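Local coordinates for protein dual specificity phosphatase-like 15 isoform a (Homo sapiens, PDB 1YZ4) that removes phosphate from phosphotyrosine, phosphoserine and phosphothreonine in proteins, with MAPK13, ATF2, ERBB3, PDGFRB and SNX6 among its possible substrates, at residues 27-31 and 32-36; 147-150 and 151-155. The protein carries 1 engineered substitution. All coordinates share one frame; numbering follows the deposited sequence.

Overall arrangement
Both contacts are local, each formed within one continuous run of a single-chain structure, the catalytic domain of a dual-specificity phosphatase. Interaction 1 ends helix 26-31 and leads the chain into strand 36-40 of the five-stranded mixed sheet; interaction 2 lies within helix 145-157, the last helix of the chain. Their centres are 28 Å apart and their nearest atoms about 13 Å, so they do not touch. Helix 70-82 is a shared neighbour, met by Thr35 and His36 of the first and by Leu149 and Leu153 of the second. Neither belongs to the active site, but strand 36-40 runs beside 87-91, whose last residue, the engineered Ser91, occupies the predicted phosphocysteine position.

Interaction 1. Residues 27-31 and 32-36; sequences DQLGR and NKITH
Leu29 and Ile34 meet across the end of helix 26-31, and their contact is the hydrophobic part of a Schellman motif. The two side chains cross at a slant: one methyl of the leucine, CD2, lies 3.7 Å from CB of Ile34, with CG2 of the isoleucine scarcely farther away. Although CB of Leu29 points away from the turn, chi1 of -69° puts CG beside the backbone N, and the CD2 branch swings back to the isoleucine. Ile34 presents its branch point; its end leads away from the turn, and the side chain also packs on Tyr16 and Leu88 in the sheet.

The backbone bonds bring this pair together. Ile34 N reaches Leu29 O at 2.9 Å, in the carbonyl plane, while Lys33 N bonds Gly30 O at 3.0 Å from above that carbonyl's plane, well away from a lone pair. Lys33 closes the motif with a positive phi of 44°, the left-handed conformation of the C-prime position taken here by a residue with a side chain. Just before it, Asn32 N makes the last regular helical bond, to Gln28 O at 2.9 Å. CB of Asn32 also lies against that oxygen, and its side chain packs on Met8 and Tyr16. The side-chain amide of Gln28 is held elsewhere, by Met8 N and Asp22.

At Thr35, just before strand 36-40, Asn86 N bonds OG1. The same hydroxyl is hydrogen-bonded to ND1 of His36 at 2.7 Å, at the edge of the imidazole and in its plane.

Interaction 2. Residues 147-150 and 151-155; sequences QKLR and RQLEE
Arg150 and Glu154, one turn apart on helix 145-157, bring opposite charges near each other without forming a salt bridge. The arginine chain is bent at chi2 and chi3 (-143° and -80°), so that its methylene CD, 3.6 Å from Glu154 OE2, makes the touch while NE stays 4.9 Å from that oxygen. Guanidinium and carboxylate planes are inclined to each other by 64°. OE2 is modelled 3.0 Å from Arg150 O, a doubtful approach of two acceptors, and OE1 of the same carboxylate is near Glu159. The nearby carboxylate of Glu159 may raise the proton affinity of Glu154, an effect that the positive charge of Arg150 could partly offset.

Along another side of the helix Lys148 and Arg151 run side by side, pointing the same way. Lys148 O lies over one face of the arginine's guanidinium, offset toward its rim. The positive ends stay 5.6 Å apart, NZ to NH2, and Arg151 NE is engaged in a salt bridge to Glu155 OE2 at 2.8 Å, which may ease the repulsion. The extended Lys148 chain also crosses Gln152, whose amide end is modelled beside the lysine methylenes, with NE2 as near as 3.2 Å to CE, a tight contact better read as crowding than as attraction.

Beneath these side chains run the regular i to i+4 backbone bonds, from Arg151 N to Gln147 O through Glu154 N to Arg150 O. The apolar side of the turn belongs to Leu149 and Leu153, with CD2 of the first 3.6 Å from CG of the second. Both leucines pack on Ile74 of helix 70-82, and Leu153 also touches Asn75 and His78, so that this last helix lies against helix 70-82 through its buried leucine face.

Interaction 1. Residues 27-31 and 32-36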
# COMPACT_ATOMS: atom_id res chain seq x y z
N ASP A 27 3.25 14.18 -13.56
CA ASP A 27 4.62 14.56 -13.30
C ASP A 27 5.20 13.64 -12.23
O ASP A 27 6.33 13.14 -12.36
CB ASP A 27 4.68 16.01 -12.84
CG ASP A 27 6.08 16.48 -12.55
OD1 ASP A 27 6.67 16.01 -11.56
OD2 ASP A 27 6.59 17.32 -13.32
N GLN A 28 4.43 13.40 -11.17
CA GLN A 28 4.86 12.53 -10.08
C GLN A 28 5.01 11.11 -10.61
O GLN A 28 6.01 10.45 -10.36
CB GLN A 28 3.85 12.54 -8.93
CG GLN A 28 3.95 13.72 -7.98
CD GLN A 28 3.12 13.51 -6.72
OE1 GLN A 28 3.34 12.54 -5.99
NE2 GLN A 28 2.18 14.40 -6.46
N LEU A 29 3.99 10.67 -11.34
CA LEU A 29 3.97 9.33 -11.90
C LEU A 29 5.19 9.05 -12.77
O LEU A 29 5.77 7.96 -12.72
CB LEU A 29 2.69 9.12 -12.71
CG LEU A 29 1.42 9.05 -11.85
CD1 LEU A 29 0.17 9.15 -12.72
CD2 LEU A 29 1.42 7.76 -11.05
N GLY A 30 5.58 10.04 -13.57
CA GLY A 30 6.73 9.88 -14.45
C GLY A 30 8.03 9.95 -13.67
O GLY A 30 8.94 9.15 -13.87
N ARG A 31 8.10 10.93 -12.77
CA ARG A 31 9.27 11.12 -11.93
C ARG A 31 9.62 9.83 -11.20
O ARG A 31 10.77 9.41 -11.19
CB ARG A 31 9.00 12.25 -10.93
CG ARG A 31 10.14 12.54 -9.98
CD ARG A 31 9.80 13.69 -9.04
NE ARG A 31 10.90 14.01 -8.14
CZ ARG A 31 10.86 14.96 -7.21
NH1 ARG A 31 9.77 15.70 -7.05
NH2 ARG A 31 11.92 15.18 -6.43
N ASN A 32 8.61 9.21 -10.59
CA ASN A 32 8.81 7.97 -9.85
C ASN A 32 8.64 6.68 -10.67
O ASN A 32 8.57 5.58 -10.11
CB ASN A 32 7.88 7.93 -8.63
CG ASN A 32 8.20 9.02 -7.63
OD1 ASN A 32 9.36 9.32 -7.39
ND2 ASN A 32 7.17 9.61 -7.03
N LYS A 33 8.57 6.83 -11.99
CA LYS A 33 8.43 5.68 -12.89
C LYS A 33 7.39 4.67 -12.40
O LYS A 33 7.60 3.46 -12.47
CB LYS A 33 9.77 4.97 -13.04
CG LYS A 33 10.91 5.87 -13.47
CD LYS A 33 12.22 5.09 -13.53
CE LYS A 33 13.40 5.99 -13.87
NZ LYS A 33 14.69 5.25 -13.85
N ILE A 34 6.26 5.17 -11.90
CA ILE A 34 5.19 4.31 -11.41
C ILE A 34 4.61 3.48 -12.55
O ILE A 34 4.13 4.02 -13.54
CB ILE A 34 4.06 5.14 -10.76
CG1 ILE A 34 4.57 5.78 -9.47
CG2 ILE A 34 2.84 4.26 -10.49
CD1 ILE A 34 5.07 4.78 -8.43
N THR A 35 4.65 2.15 -12.40
CA THR A 35 4.12 1.25 -13.42
C THR A 35 2.89 0.50 -12.94
O THR A 35 2.17 -0.11 -13.73
CB THR A 35 5.16 0.20 -13.86
OG1 THR A 35 5.57 -0.56 -12.71
CG2 THR A 35 6.37 0.88 -14.50
N HIS A 36 2.66 0.53 -11.63
CA HIS A 36 1.52 -0.16 -11.04
C HIS A 36 0.86 0.68 -9.97
O HIS A 36 1.53 1.42 -9.24
CB HIS A 36 1.96 -1.50 -10.45
CG HIS A 36 2.45 -2.47 -11.47
ND1 HIS A 36 3.64 -2.32 -12.14
CD2 HIS A 36 1.88 -3.60 -11.96
CE1 HIS A 36 3.79 -3.31 -13.00
NE2 HIS A 36 2.73 -4.10 -12.92

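Interaction 2. Residues 147-150 and 151-155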
# COMPACT_ATOMS: atom_id res chain seq x y z
N GLN A 147 3.49 -14.29 8.28
CA GLN A 147 4.55 -15.26 8.04
C GLN A 147 4.25 -16.27 6.91
O GLN A 147 5.13 -16.58 6.09
CB GLN A 147 4.83 -16.03 9.33
CG GLN A 147 5.26 -15.16 10.50
CD GLN A 147 4.99 -15.81 11.86
OE1 GLN A 147 3.84 -15.94 12.28
NE2 GLN A 147 6.05 -16.23 12.54
N LYS A 148 3.02 -16.78 6.88
CA LYS A 148 2.63 -17.75 5.86
C LYS A 148 2.75 -17.10 4.48
O LYS A 148 3.24 -17.71 3.53
CB LYS A 148 1.18 -18.22 6.09
CG LYS A 148 0.72 -19.28 5.10
CD LYS A 148 -0.76 -19.63 5.24
CE LYS A 148 -1.17 -20.71 4.23
NZ LYS A 148 -2.61 -21.11 4.31
N LEU A 149 2.30 -15.86 4.39
CA LEU A 149 2.37 -15.15 3.13
C LEU A 149 3.82 -14.95 2.69
O LEU A 149 4.13 -15.11 1.50
CB LEU A 149 1.67 -13.80 3.24
CG LEU A 149 0.72 -13.50 2.08
CD1 LEU A 149 0.12 -12.11 2.27
CD2 LEU A 149 1.46 -13.62 0.75
N ARG A 150 4.72 -14.61 3.62
CA ARG A 150 6.11 -14.41 3.24
C ARG A 150 6.66 -15.66 2.55
O ARG A 150 7.30 -15.58 1.50
CB ARG A 150 7.00 -14.07 4.45
CG ARG A 150 8.26 -13.33 4.02
CD ARG A 150 9.52 -13.69 4.79
NE ARG A 150 9.63 -13.05 6.10
CZ ARG A 150 10.75 -12.49 6.56
NH1 ARG A 150 11.86 -12.49 5.83
NH2 ARG A 150 10.77 -11.95 7.77
N ARG A 151 6.41 -16.82 3.16
CA ARG A 151 6.86 -18.08 2.59
C ARG A 151 6.20 -18.30 1.22
O ARG A 151 6.84 -18.75 0.27
CB ARG A 151 6.51 -19.24 3.53
CG ARG A 151 6.96 -20.61 3.05
CD ARG A 151 5.86 -21.63 3.32
NE ARG A 151 4.69 -21.38 2.47
CZ ARG A 151 3.44 -21.68 2.82
NH1 ARG A 151 3.18 -22.22 4.00
NH2 ARG A 151 2.44 -21.43 1.98
N GLN A 152 4.91 -17.97 1.13
CA GLN A 152 4.17 -18.11 -0.12
C GLN A 152 4.77 -17.28 -1.24
O GLN A 152 4.97 -17.77 -2.35
CB GLN A 152 2.70 -17.72 0.08
CG GLN A 152 1.77 -18.89 0.36
CD GLN A 152 0.34 -18.45 0.61
OE1 GLN A 152 -0.24 -17.70 -0.18
NE2 GLN A 152 -0.24 -18.92 1.71
N LEU A 153 5.05 -16.01 -0.96
CA LEU A 153 5.63 -15.11 -1.96
C LEU A 153 6.96 -15.65 -2.49
O LEU A 153 7.28 -15.50 -3.67
CB LEU A 153 5.84 -13.71 -1.38
CG LEU A 153 4.58 -12.94 -0.98
CD1 LEU A 153 4.97 -11.73 -0.17
CD2 LEU A 153 3.79 -12.54 -2.21
N GLU A 154 7.73 -16.26 -1.60
CA GLU A 154 9.02 -16.82 -1.98
C GLU A 154 8.77 -17.93 -3.00
O GLU A 154 9.52 -18.09 -3.96
CB GLU A 154 9.72 -17.39 -0.74
CG GLU A 154 10.00 -16.34 0.33
CD GLU A 154 10.46 -16.96 1.64
OE1 GLU A 154 11.41 -17.76 1.63
OE2 GLU A 154 9.87 -16.63 2.69
N GLU A 155 7.70 -18.69 -2.78
CA GLU A 155 7.35 -19.78 -3.68
C GLU A 155 6.87 -19.28 -5.03
O GLU A 155 7.34 -19.73 -6.07
CB GLU A 155 6.27 -20.65 -3.04
CG GLU A 155 6.77 -21.61 -1.97
CD GLU A 155 5.64 -22.15 -1.12
OE1 GLU A 155 4.54 -22.36 -1.67
OE2 GLU A 155 5.85 -22.38 0.09